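Side-chain contacts in N-acetyl-beta-D glucosaminidase (Rhizomucor miehei CAU432, PDB 4ZM6), which probably combines beta-N-acetylglucosaminidase activity with glucosamine N-acetyltransferase activity, and binds acetyl coenzyme A in its GCN5-related region: residues 420-425 against 512-517; 651-656 against 740-745; 748-753 against 773-778. One frame throughout, in Å; residues are numbered along the deposited sequence.

How the interactions relate
Three contacts illustrate how a multi-domain chain is tied together at well-separated places. Interaction 1 joins the C-terminal parts of helices 413-422 and 503-513; the side chain of E516 lies about 12 Å from the bound acetyl coenzyme A and about 11 Å from that of R520, which binds it. Interactions 2 and 3 lie on the opposite side of the chain's centre from interaction 1, their centres about 57 and 66 Å from its own, and away from the annotated sites. These two are neighbours, with centres about 12 Å apart, and helix 736-745, which carries one side of interaction 2, also packs on both segments of interaction 3: V743 on Y748 and L751, L745 on H776 and Y778.

Interaction 1: residues 420-425 against 512-517; sequences LKRHTN and LIFGEI
R422 meets two side chains of 512-517 with different parts of its length: its aliphatic root lies over the face of F514, and its guanidinium grips E516. The CB of R422 sits 3.7 Å from the centroid of the F514 ring and only 8° off the ring normal, a CH-pi contact almost exactly over the centre. A bend at the second torsion (chi2 82°) then turns the chain away from that axis and brings the charged end beside the carboxylate. The grip on E516 is side-on, one nitrogen to each oxygen: NE of R422 reaches OE1 of E516 at 3.0 Å in a nearly straight bond, and NH2 of R422 reaches OE2 of E516 at 3.1 Å. Both acceptors are met on their syn sides, although the guanidinium and carboxylate planes are twisted 37° apart. H423 adds a looser touch, its CB standing 4.3 Å from CZ of F514.

Further bonds fix the rotation of both charged groups. E507 takes a second salt bridge from NH2 of R422, S418 O accepts from NH1, and R511 pairs with OE2 of E516, a network that would probably favour the ionised forms. The C-terminal ends of helices 413-422 and 503-513 are thus joined, R422 lying along the last turns of the second, which finishes in a Schellman motif with G515 at positive phi as its C-prime residue.

Interaction 2: residues 651-656 against 740-745; sequences STYPRF and QHHVEL
OH of Y653, which lies beside CE1 of H742, is gripped by two groups of one loop: the backbone N of S780 and the carboxylate of D781, through OD1. These bonds hold the end of the phenol while two histidines of helix 736-745 pack against its ring, making a three-membered aromatic cluster.

The two histidines are used in opposite senses. Against H741, the tyrosine supplies the edge: CE1 of Y653 comes over the imidazole face, 3.6 Å from CE1 of H741, in an edge-to-face pair whose planes stand at 61°. Against H742 the imidazole supplies the edge instead, in an offset version of the same geometry with the ring centroids of Y653 and H742 5.8 Å apart. Here CE1 of H742 lies 3.8 Å from OH of Y653, which sits near the imidazole plane. The different first torsions help two successive helix residues converge on one ring: CG of H741 is anti to the backbone N (chi1 165°), whereas CG of H742 lies beside it (chi1 -54°).

The loop that presents Y653 is braced from within. NE and NH2 of R655 both donate to the carbonyl O of T652, at 2.8 and 2.9 Å, OG of S651 bonds to the O of P654, and the Y653-P654 peptide is cis. The third guanidinium nitrogen of R655, NH1, pairs with D834 on strand 830-836. The cluster therefore joins a loop of one acetyltransferase-like sequence region, between strands 646-649 and 660-661, to helix 736-745 of the following one.

Interaction 3: residues 748-753 against 773-778; sequences YQDLIV and HVSHEY
D750 and S775 face each other across the open end of a beta hairpin in the C-terminal N-acetyltransferase-like region: strand 751-756 starts just after D750, its antiparallel partner 763-771 ends just before the loop that carries S775. In the first shell, OG of S775 donates to OD2 of D750 over 2.6 Å, reaching that oxygen on its syn side and 20° out of the carboxylate plane. Beside this bond, the amide of Q749 leans on V774, with NE2 of Q749 3.6 Å from CG1 of V774. The same NE2 also comes near the backbone O of V774, but at too poor an angle for a hydrogen bond. CG of Q749 stands between the backbone N and the carbonyl carbon (chi1 87°), and a bend at chi2 sets the amide beside V774.

The second shell is largely charged. Both carboxylate oxygens of D750 meet an arginine: OD2 forms a salt bridge with NH1 of R779, and OD1 one with NH1 of R826, which would be expected to stabilise the aspartate as an anion. D747 secures the loop from the strand side, accepting from the backbone N of H776 through OD2 and, weakly, from NE2 of Q749 through OD1. The backbone of D750 is itself paired with L769 on the adjacent strand. S775 is also tied to the end of strand 763-771: its OG, while donating to D750, receives the backbone N-H of T771.

Interaction 1: residues 420-425 against 512-517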
loop_
_atom_site.group_PDB
_atom_site.type_symbol
_atom_site.label_atom_id
_atom_site.label_comp_id
_atom_site.label_asym_id
_atom_site.label_seq_id
_atom_site.Cartn_x
_atom_site.Cartn_y
_atom_site.Cartn_z
ATOM N N LEU A 420 41.484 1.082 -24.548
ATOM C CA LEU A 420 42.316 1.228 -25.754
ATOM C C LEU A 420 41.693 2.128 -26.823
ATOM O O LEU A 420 42.414 2.845 -27.520
ATOM C CB LEU A 420 42.636 -0.134 -26.386
ATOM C CG LEU A 420 43.780 -0.932 -25.770
ATOM C CD1 LEU A 420 43.774 -2.345 -26.336
ATOM C CD2 LEU A 420 45.118 -0.247 -26.015
ATOM N N LYS A 421 40.371 2.086 -26.968
ATOM C CA LYS A 421 39.693 2.949 -27.941
ATOM C C LYS A 421 39.920 4.442 -27.627
ATOM O O LYS A 421 39.959 5.267 -28.545
ATOM C CB LYS A 421 38.195 2.625 -28.034
ATOM N N ARG A 422 40.104 4.778 -26.347
ATOM C CA ARG A 422 40.302 6.168 -25.921
ATOM C C ARG A 422 41.764 6.560 -25.713
ATOM O O ARG A 422 42.109 7.731 -25.870
ATOM C CB ARG A 422 39.543 6.465 -24.615
ATOM C CG ARG A 422 38.036 6.598 -24.755
ATOM C CD ARG A 422 37.366 5.238 -24.765
ATOM N NE ARG A 422 35.960 5.313 -25.132
ATOM C CZ ARG A 422 35.180 4.257 -25.351
ATOM N NH1 ARG A 422 35.657 3.023 -25.231
ATOM N NH2 ARG A 422 33.911 4.438 -25.694
ATOM N N HIS A 423 42.617 5.612 -25.330
ATOM C CA HIS A 423 43.966 5.964 -24.877
ATOM C C HIS A 423 44.930 4.771 -24.919
ATOM O O HIS A 423 44.739 3.776 -24.213
ATOM C CB HIS A 423 43.887 6.543 -23.466
ATOM C CG HIS A 423 45.150 7.194 -23.003
ATOM N ND1 HIS A 423 46.209 6.478 -22.490
ATOM C CD2 HIS A 423 45.517 8.498 -22.957
ATOM C CE1 HIS A 423 47.174 7.311 -22.146
ATOM N NE2 HIS A 423 46.782 8.543 -22.421
ATOM N N THR A 424 45.976 4.897 -25.735
ATOM C CA THR A 424 46.853 3.776 -26.069
ATOM C C THR A 424 48.071 3.659 -25.161
ATOM O O THR A 424 48.604 2.565 -24.984
ATOM C CB THR A 424 47.336 3.872 -27.528
ATOM O OG1 THR A 424 48.317 4.914 -27.658
ATOM C CG2 THR A 424 46.165 4.154 -28.455
ATOM N N ASN A 425 48.522 4.776 -24.599
ATOM C CA ASN A 425 49.661 4.760 -23.685
ATOM C C ASN A 425 49.201 4.144 -22.354
ATOM O O ASN A 425 48.970 4.837 -21.357
ATOM C CB ASN A 425 50.230 6.180 -23.521
ATOM C CG ASN A 425 51.664 6.201 -23.013
ATOM O OD1 ASN A 425 52.173 7.257 -22.644
ATOM N ND2 ASN A 425 52.324 5.046 -23.000
ATOM N N LEU A 512 31.919 6.488 -19.231
ATOM C CA LEU A 512 31.660 7.326 -18.065
ATOM C C LEU A 512 32.951 7.961 -17.562
ATOM O O LEU A 512 32.980 9.153 -17.258
ATOM C CB LEU A 512 31.026 6.502 -16.942
ATOM C CG LEU A 512 29.864 7.135 -16.172
ATOM C CD1 LEU A 512 29.561 6.293 -14.941
ATOM C CD2 LEU A 512 30.156 8.573 -15.778
ATOM N N ILE A 513 34.008 7.156 -17.483
ATOM C CA ILE A 513 35.308 7.618 -16.987
ATOM C C ILE A 513 35.896 8.720 -17.874
ATOM O O ILE A 513 36.441 9.699 -17.364
ATOM C CB ILE A 513 36.292 6.429 -16.815
ATOM C CG1 ILE A 513 35.886 5.599 -15.588
ATOM C CG2 ILE A 513 37.736 6.900 -16.654
ATOM C CD1 ILE A 513 36.510 4.221 -15.525
ATOM N N PHE A 514 35.764 8.578 -19.190
ATOM C CA PHE A 514 36.238 9.607 -20.122
ATOM C C PHE A 514 35.209 10.708 -20.412
ATOM O O PHE A 514 35.418 11.533 -21.297
ATOM C CB PHE A 514 36.731 8.963 -21.422
ATOM C CG PHE A 514 38.032 8.241 -21.260
ATOM C CD1 PHE A 514 38.057 6.944 -20.782
ATOM C CD2 PHE A 514 39.234 8.873 -21.543
ATOM C CE1 PHE A 514 39.253 6.279 -20.607
ATOM C CE2 PHE A 514 40.438 8.213 -21.370
ATOM C CZ PHE A 514 40.447 6.911 -20.903
ATOM N N GLY A 515 34.108 10.731 -19.669
ATOM C CA GLY A 515 33.143 11.818 -19.773
ATOM C C GLY A 515 32.319 11.862 -21.047
ATOM O O GLY A 515 31.734 12.893 -21.365
ATOM N N GLU A 516 32.258 10.750 -21.768
ATOM C CA GLU A 516 31.461 10.666 -22.986
ATOM C C GLU A 516 29.990 10.540 -22.642
ATOM O O GLU A 516 29.124 10.919 -23.420
ATOM C CB GLU A 516 31.874 9.443 -23.802
ATOM C CG GLU A 516 33.306 9.478 -24.299
ATOM C CD GLU A 516 33.700 8.212 -25.025
ATOM O OE1 GLU A 516 34.897 8.079 -25.367
ATOM O OE2 GLU A 516 32.819 7.352 -25.248
ATOM N N ILE A 517 29.728 9.978 -21.471
ATOM C CA ILE A 517 28.387 9.674 -21.022
ATOM C C ILE A 517 28.295 10.227 -19.607
ATOM O O ILE A 517 29.319 10.536 -19.002
ATOM C CB ILE A 517 28.137 8.140 -21.123
ATOM C CG1 ILE A 517 26.839 7.859 -21.876
ATOM C CG2 ILE A 517 28.162 7.430 -19.770
ATOM C CD1 ILE A 517 26.868 8.310 -23.325
#

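Interaction 2: residues 651-656 against 740-745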
loop_
_atom_site.group_PDB
_atom_site.type_symbol
_atom_site.label_atom_id
_atom_site.label_comp_id
_atom_site.label_asym_id
_atom_site.label_seq_id
_atom_site.Cartn_x
_atom_site.Cartn_y
_atom_site.Cartn_z
ATOM N N SER A 651 -6.843 7.911 -25.602
ATOM C CA SER A 651 -8.024 7.269 -25.039
ATOM C C SER A 651 -9.204 7.326 -25.996
ATOM O O SER A 651 -9.177 8.032 -27.003
ATOM C CB SER A 651 -8.389 7.905 -23.691
ATOM O OG SER A 651 -8.158 9.305 -23.689
ATOM N N THR A 652 -10.235 6.552 -25.674
ATOM C CA THR A 652 -11.488 6.575 -26.415
ATOM C C THR A 652 -12.410 7.656 -25.826
ATOM O O THR A 652 -12.559 8.729 -26.420
ATOM C CB THR A 652 -12.166 5.193 -26.390
ATOM O OG1 THR A 652 -12.189 4.705 -25.050
ATOM C CG2 THR A 652 -11.401 4.204 -27.247
ATOM N N TYR A 653 -12.985 7.387 -24.652
ATOM C CA TYR A 653 -13.891 8.329 -23.988
ATOM C C TYR A 653 -13.756 8.257 -22.463
ATOM O O TYR A 653 -13.914 7.181 -21.887
ATOM C CB TYR A 653 -15.347 8.023 -24.374
ATOM C CG TYR A 653 -16.276 9.220 -24.239
ATOM C CD1 TYR A 653 -16.751 9.623 -22.994
ATOM C CD2 TYR A 653 -16.657 9.956 -25.359
ATOM C CE1 TYR A 653 -17.585 10.722 -22.869
ATOM C CE2 TYR A 653 -17.487 11.055 -25.244
ATOM C CZ TYR A 653 -17.954 11.433 -24.001
ATOM O OH TYR A 653 -18.784 12.526 -23.884
ATOM N N PRO A 654 -13.467 9.393 -21.796
ATOM C CA PRO A 654 -13.124 10.724 -22.313
ATOM C C PRO A 654 -11.727 10.752 -22.922
ATOM O O PRO A 654 -11.020 9.743 -22.887
ATOM C CB PRO A 654 -13.181 11.620 -21.068
ATOM C CG PRO A 654 -12.966 10.705 -19.918
ATOM C CD PRO A 654 -13.564 9.386 -20.324
ATOM N N ARG A 655 -11.317 11.904 -23.450
ATOM C CA ARG A 655 -10.144 11.947 -24.312
ATOM C C ARG A 655 -9.621 13.342 -24.590
ATOM O O ARG A 655 -10.391 14.246 -24.885
ATOM C CB ARG A 655 -10.502 11.286 -25.644
ATOM C CG ARG A 655 -9.539 11.566 -26.786
ATOM C CD ARG A 655 -10.219 11.516 -28.141
ATOM N NE ARG A 655 -11.207 10.446 -28.231
ATOM C CZ ARG A 655 -12.000 10.258 -29.280
ATOM N NH1 ARG A 655 -11.910 11.049 -30.350
ATOM N NH2 ARG A 655 -12.879 9.266 -29.265
ATOM N N PHE A 656 -8.297 13.490 -24.518
ATOM C CA PHE A 656 -7.606 14.630 -25.122
ATOM C C PHE A 656 -7.252 14.299 -26.570
ATOM O O PHE A 656 -7.537 15.074 -27.476
ATOM C CB PHE A 656 -6.319 14.946 -24.375
ATOM C CG PHE A 656 -6.516 15.295 -22.930
ATOM C CD1 PHE A 656 -7.004 16.539 -22.565
ATOM C CD2 PHE A 656 -6.174 14.394 -21.934
ATOM C CE1 PHE A 656 -7.165 16.871 -21.232
ATOM C CE2 PHE A 656 -6.329 14.719 -20.599
ATOM C CZ PHE A 656 -6.828 15.960 -20.245
ATOM N N GLN A 740 -24.911 4.301 -24.231
ATOM C CA GLN A 740 -25.352 4.119 -22.842
ATOM C C GLN A 740 -24.889 5.246 -21.916
ATOM O O GLN A 740 -25.605 5.636 -20.988
ATOM C CB GLN A 740 -24.846 2.784 -22.288
ATOM C CG GLN A 740 -25.599 1.573 -22.811
ATOM C CD GLN A 740 -25.032 0.263 -22.303
ATOM O OE1 GLN A 740 -23.854 0.181 -21.960
ATOM N NE2 GLN A 740 -25.866 -0.772 -22.257
ATOM N N HIS A 741 -23.687 5.753 -22.159
ATOM C CA HIS A 741 -23.119 6.796 -21.317
ATOM C C HIS A 741 -23.937 8.083 -21.451
ATOM O O HIS A 741 -24.257 8.732 -20.451
ATOM C CB HIS A 741 -21.648 7.013 -21.677
ATOM C CG HIS A 741 -21.068 8.281 -21.147
ATOM N ND1 HIS A 741 -21.338 9.509 -21.712
ATOM C CD2 HIS A 741 -20.211 8.516 -20.130
ATOM C CE1 HIS A 741 -20.680 10.449 -21.060
ATOM N NE2 HIS A 741 -19.986 9.873 -20.095
ATOM N N HIS A 742 -24.283 8.429 -22.691
ATOM C CA HIS A 742 -25.098 9.611 -22.969
ATOM C C HIS A 742 -26.518 9.463 -22.407
ATOM O O HIS A 742 -27.056 10.397 -21.811
ATOM C CB HIS A 742 -25.157 9.893 -24.472
ATOM C CG HIS A 742 -23.812 9.997 -25.123
ATOM N ND1 HIS A 742 -22.709 10.516 -24.481
ATOM C CD2 HIS A 742 -23.395 9.660 -26.367
ATOM C CE1 HIS A 742 -21.671 10.489 -25.294
ATOM N NE2 HIS A 742 -22.060 9.976 -26.447
ATOM N N VAL A 743 -27.119 8.290 -22.579
ATOM C CA VAL A 743 -28.448 8.042 -22.030
ATOM C C VAL A 743 -28.471 8.261 -20.518
ATOM O O VAL A 743 -29.452 8.788 -19.994
ATOM C CB VAL A 743 -28.962 6.628 -22.383
ATOM C CG1 VAL A 743 -30.154 6.236 -21.518
ATOM C CG2 VAL A 743 -29.339 6.568 -23.856
ATOM N N GLU A 744 -27.397 7.881 -19.824
ATOM C CA GLU A 744 -27.315 8.085 -18.376
ATOM C C GLU A 744 -27.416 9.569 -18.040
ATOM O O GLU A 744 -28.023 9.927 -17.035
ATOM C CB GLU A 744 -26.023 7.493 -17.812
ATOM C CG GLU A 744 -25.972 7.378 -16.293
ATOM C CD GLU A 744 -25.554 8.662 -15.605
ATOM O OE1 GLU A 744 -24.685 9.389 -16.139
ATOM O OE2 GLU A 744 -26.104 8.952 -14.518
ATOM N N LEU A 745 -26.834 10.416 -18.892
ATOM C CA LEU A 745 -26.922 11.875 -18.750
ATOM C C LEU A 745 -28.229 12.498 -19.279
ATOM O O LEU A 745 -28.469 13.692 -19.075
ATOM C CB LEU A 745 -25.754 12.544 -19.476
ATOM C CG LEU A 745 -24.327 12.252 -19.003
ATOM C CD1 LEU A 745 -23.352 13.085 -19.818
ATOM C CD2 LEU A 745 -24.143 12.535 -17.521
#

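Interaction 3: residues 748-753 against 773-778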
loop_
_atom_site.group_PDB
_atom_site.type_symbol
_atom_site.label_atom_id
_atom_site.label_comp_id
_atom_site.label_asym_id
_atom_site.label_seq_id
_atom_site.Cartn_x
_atom_site.Cartn_y
_atom_site.Cartn_z
ATOM N N TYR A 748 -30.879 12.574 -24.876
ATOM C CA TYR A 748 -31.662 11.893 -25.899
ATOM C C TYR A 748 -31.771 12.715 -27.180
ATOM O O TYR A 748 -31.945 12.147 -28.263
ATOM C CB TYR A 748 -33.059 11.570 -25.380
ATOM C CG TYR A 748 -33.112 10.391 -24.441
ATOM C CD1 TYR A 748 -33.253 9.101 -24.934
ATOM C CD2 TYR A 748 -33.045 10.563 -23.061
ATOM C CE1 TYR A 748 -33.314 8.014 -24.084
ATOM C CE2 TYR A 748 -33.107 9.479 -22.200
ATOM C CZ TYR A 748 -33.240 8.208 -22.719
ATOM O OH TYR A 748 -33.311 7.116 -21.882
ATOM N N GLN A 749 -31.664 14.039 -27.067
ATOM C CA GLN A 749 -31.786 14.900 -28.244
ATOM C C GLN A 749 -30.596 14.775 -29.187
ATOM O O GLN A 749 -30.667 15.211 -30.332
ATOM C CB GLN A 749 -32.041 16.369 -27.850
ATOM C CG GLN A 749 -30.815 17.239 -27.585
ATOM C CD GLN A 749 -30.096 16.874 -26.310
ATOM O OE1 GLN A 749 -30.319 15.803 -25.750
ATOM N NE2 GLN A 749 -29.223 17.761 -25.842
ATOM N N ASP A 750 -29.508 14.180 -28.705
ATOM C CA ASP A 750 -28.320 13.947 -29.516
ATOM C C ASP A 750 -28.305 12.559 -30.175
ATOM O O ASP A 750 -27.499 12.305 -31.068
ATOM C CB ASP A 750 -27.064 14.133 -28.657
ATOM C CG ASP A 750 -26.781 15.599 -28.330
ATOM O OD1 ASP A 750 -27.312 16.486 -29.037
ATOM O OD2 ASP A 750 -26.022 15.865 -27.364
ATOM N N LEU A 751 -29.187 11.663 -29.749
ATOM C CA LEU A 751 -29.207 10.311 -30.291
ATOM C C LEU A 751 -30.196 10.242 -31.444
ATOM O O LEU A 751 -31.404 10.114 -31.239
ATOM C CB LEU A 751 -29.563 9.296 -29.204
ATOM C CG LEU A 751 -28.804 9.466 -27.885
ATOM C CD1 LEU A 751 -29.143 8.328 -26.936
ATOM C CD2 LEU A 751 -27.304 9.554 -28.111
ATOM N N ILE A 752 -29.662 10.346 -32.657
ATOM C CA ILE A 752 -30.454 10.318 -33.877
ATOM C C ILE A 752 -30.432 8.924 -34.477
ATOM O O ILE A 752 -29.404 8.258 -34.486
ATOM C CB ILE A 752 -29.895 11.302 -34.922
ATOM C CG1 ILE A 752 -29.781 12.705 -34.324
ATOM C CG2 ILE A 752 -30.765 11.320 -36.173
ATOM C CD1 ILE A 752 -31.071 13.223 -33.716
ATOM N N VAL A 753 -31.579 8.500 -34.986
ATOM C CA VAL A 753 -31.699 7.225 -35.661
ATOM C C VAL A 753 -32.396 7.432 -36.991
ATOM O O VAL A 753 -33.182 8.368 -37.144
ATOM C CB VAL A 753 -32.511 6.206 -34.836
ATOM C CG1 VAL A 753 -31.722 5.758 -33.618
ATOM C CG2 VAL A 753 -33.861 6.779 -34.423
ATOM N N HIS A 773 -23.038 23.903 -25.488
ATOM C CA HIS A 773 -24.137 24.518 -24.711
ATOM C C HIS A 773 -25.518 23.870 -24.859
ATOM O O HIS A 773 -26.493 24.380 -24.313
ATOM C CB HIS A 773 -24.234 26.022 -24.974
ATOM C CG HIS A 773 -22.963 26.758 -24.703
ATOM N ND1 HIS A 773 -22.192 26.520 -23.585
ATOM C CD2 HIS A 773 -22.333 27.735 -25.398
ATOM C CE1 HIS A 773 -21.134 27.311 -23.609
ATOM N NE2 HIS A 773 -21.198 28.058 -24.698
ATOM N N VAL A 774 -25.604 22.750 -25.569
ATOM C CA VAL A 774 -26.864 22.033 -25.719
ATOM C C VAL A 774 -26.748 20.660 -25.068
ATOM O O VAL A 774 -27.576 20.283 -24.239
ATOM C CB VAL A 774 -27.245 21.902 -27.204
ATOM C CG1 VAL A 774 -28.440 20.971 -27.390
ATOM C CG2 VAL A 774 -27.530 23.279 -27.791
ATOM N N SER A 775 -25.712 19.920 -25.449
ATOM C CA SER A 775 -25.384 18.650 -24.813
ATOM C C SER A 775 -24.989 18.842 -23.344
ATOM O O SER A 775 -24.567 19.921 -22.944
ATOM C CB SER A 775 -24.252 17.969 -25.590
ATOM O OG SER A 775 -24.547 17.919 -26.979
ATOM N N HIS A 776 -25.105 17.776 -22.557
ATOM C CA HIS A 776 -24.850 17.829 -21.114
ATOM C C HIS A 776 -23.439 18.330 -20.844
ATOM O O HIS A 776 -22.541 18.108 -21.645
ATOM C CB HIS A 776 -25.047 16.441 -20.490
ATOM C CG HIS A 776 -25.247 16.459 -19.005
ATOM N ND1 HIS A 776 -24.226 16.220 -18.110
ATOM C CD2 HIS A 776 -26.356 16.662 -18.257
ATOM C CE1 HIS A 776 -24.693 16.285 -16.878
ATOM N NE2 HIS A 776 -25.985 16.550 -16.938
ATOM N N GLU A 777 -23.246 19.003 -19.714
ATOM C CA GLU A 777 -21.940 19.592 -19.378
ATOM C C GLU A 777 -20.814 18.556 -19.203
ATOM O O GLU A 777 -19.643 18.896 -19.337
ATOM C CB GLU A 777 -22.039 20.480 -18.130
ATOM C CG GLU A 777 -22.317 19.729 -16.832
ATOM C CD GLU A 777 -22.277 20.616 -15.596
ATOM O OE1 GLU A 777 -21.957 21.823 -15.719
ATOM O OE2 GLU A 777 -22.564 20.093 -14.493
ATOM N N TYR A 778 -21.174 17.306 -18.916
ATOM C CA TYR A 778 -20.200 16.217 -18.790
ATOM C C TYR A 778 -19.929 15.475 -20.104
ATOM O O TYR A 778 -19.326 14.402 -20.098
ATOM C CB TYR A 778 -20.615 15.208 -17.696
ATOM C CG TYR A 778 -20.711 15.793 -16.296
ATOM C CD1 TYR A 778 -19.912 16.867 -15.903
ATOM C CD2 TYR A 778 -21.589 15.260 -15.357
ATOM C CE1 TYR A 778 -20.001 17.402 -14.630
ATOM C CE2 TYR A 778 -21.678 15.788 -14.076
ATOM C CZ TYR A 778 -20.879 16.860 -13.722
ATOM O OH TYR A 778 -20.943 17.403 -12.464
#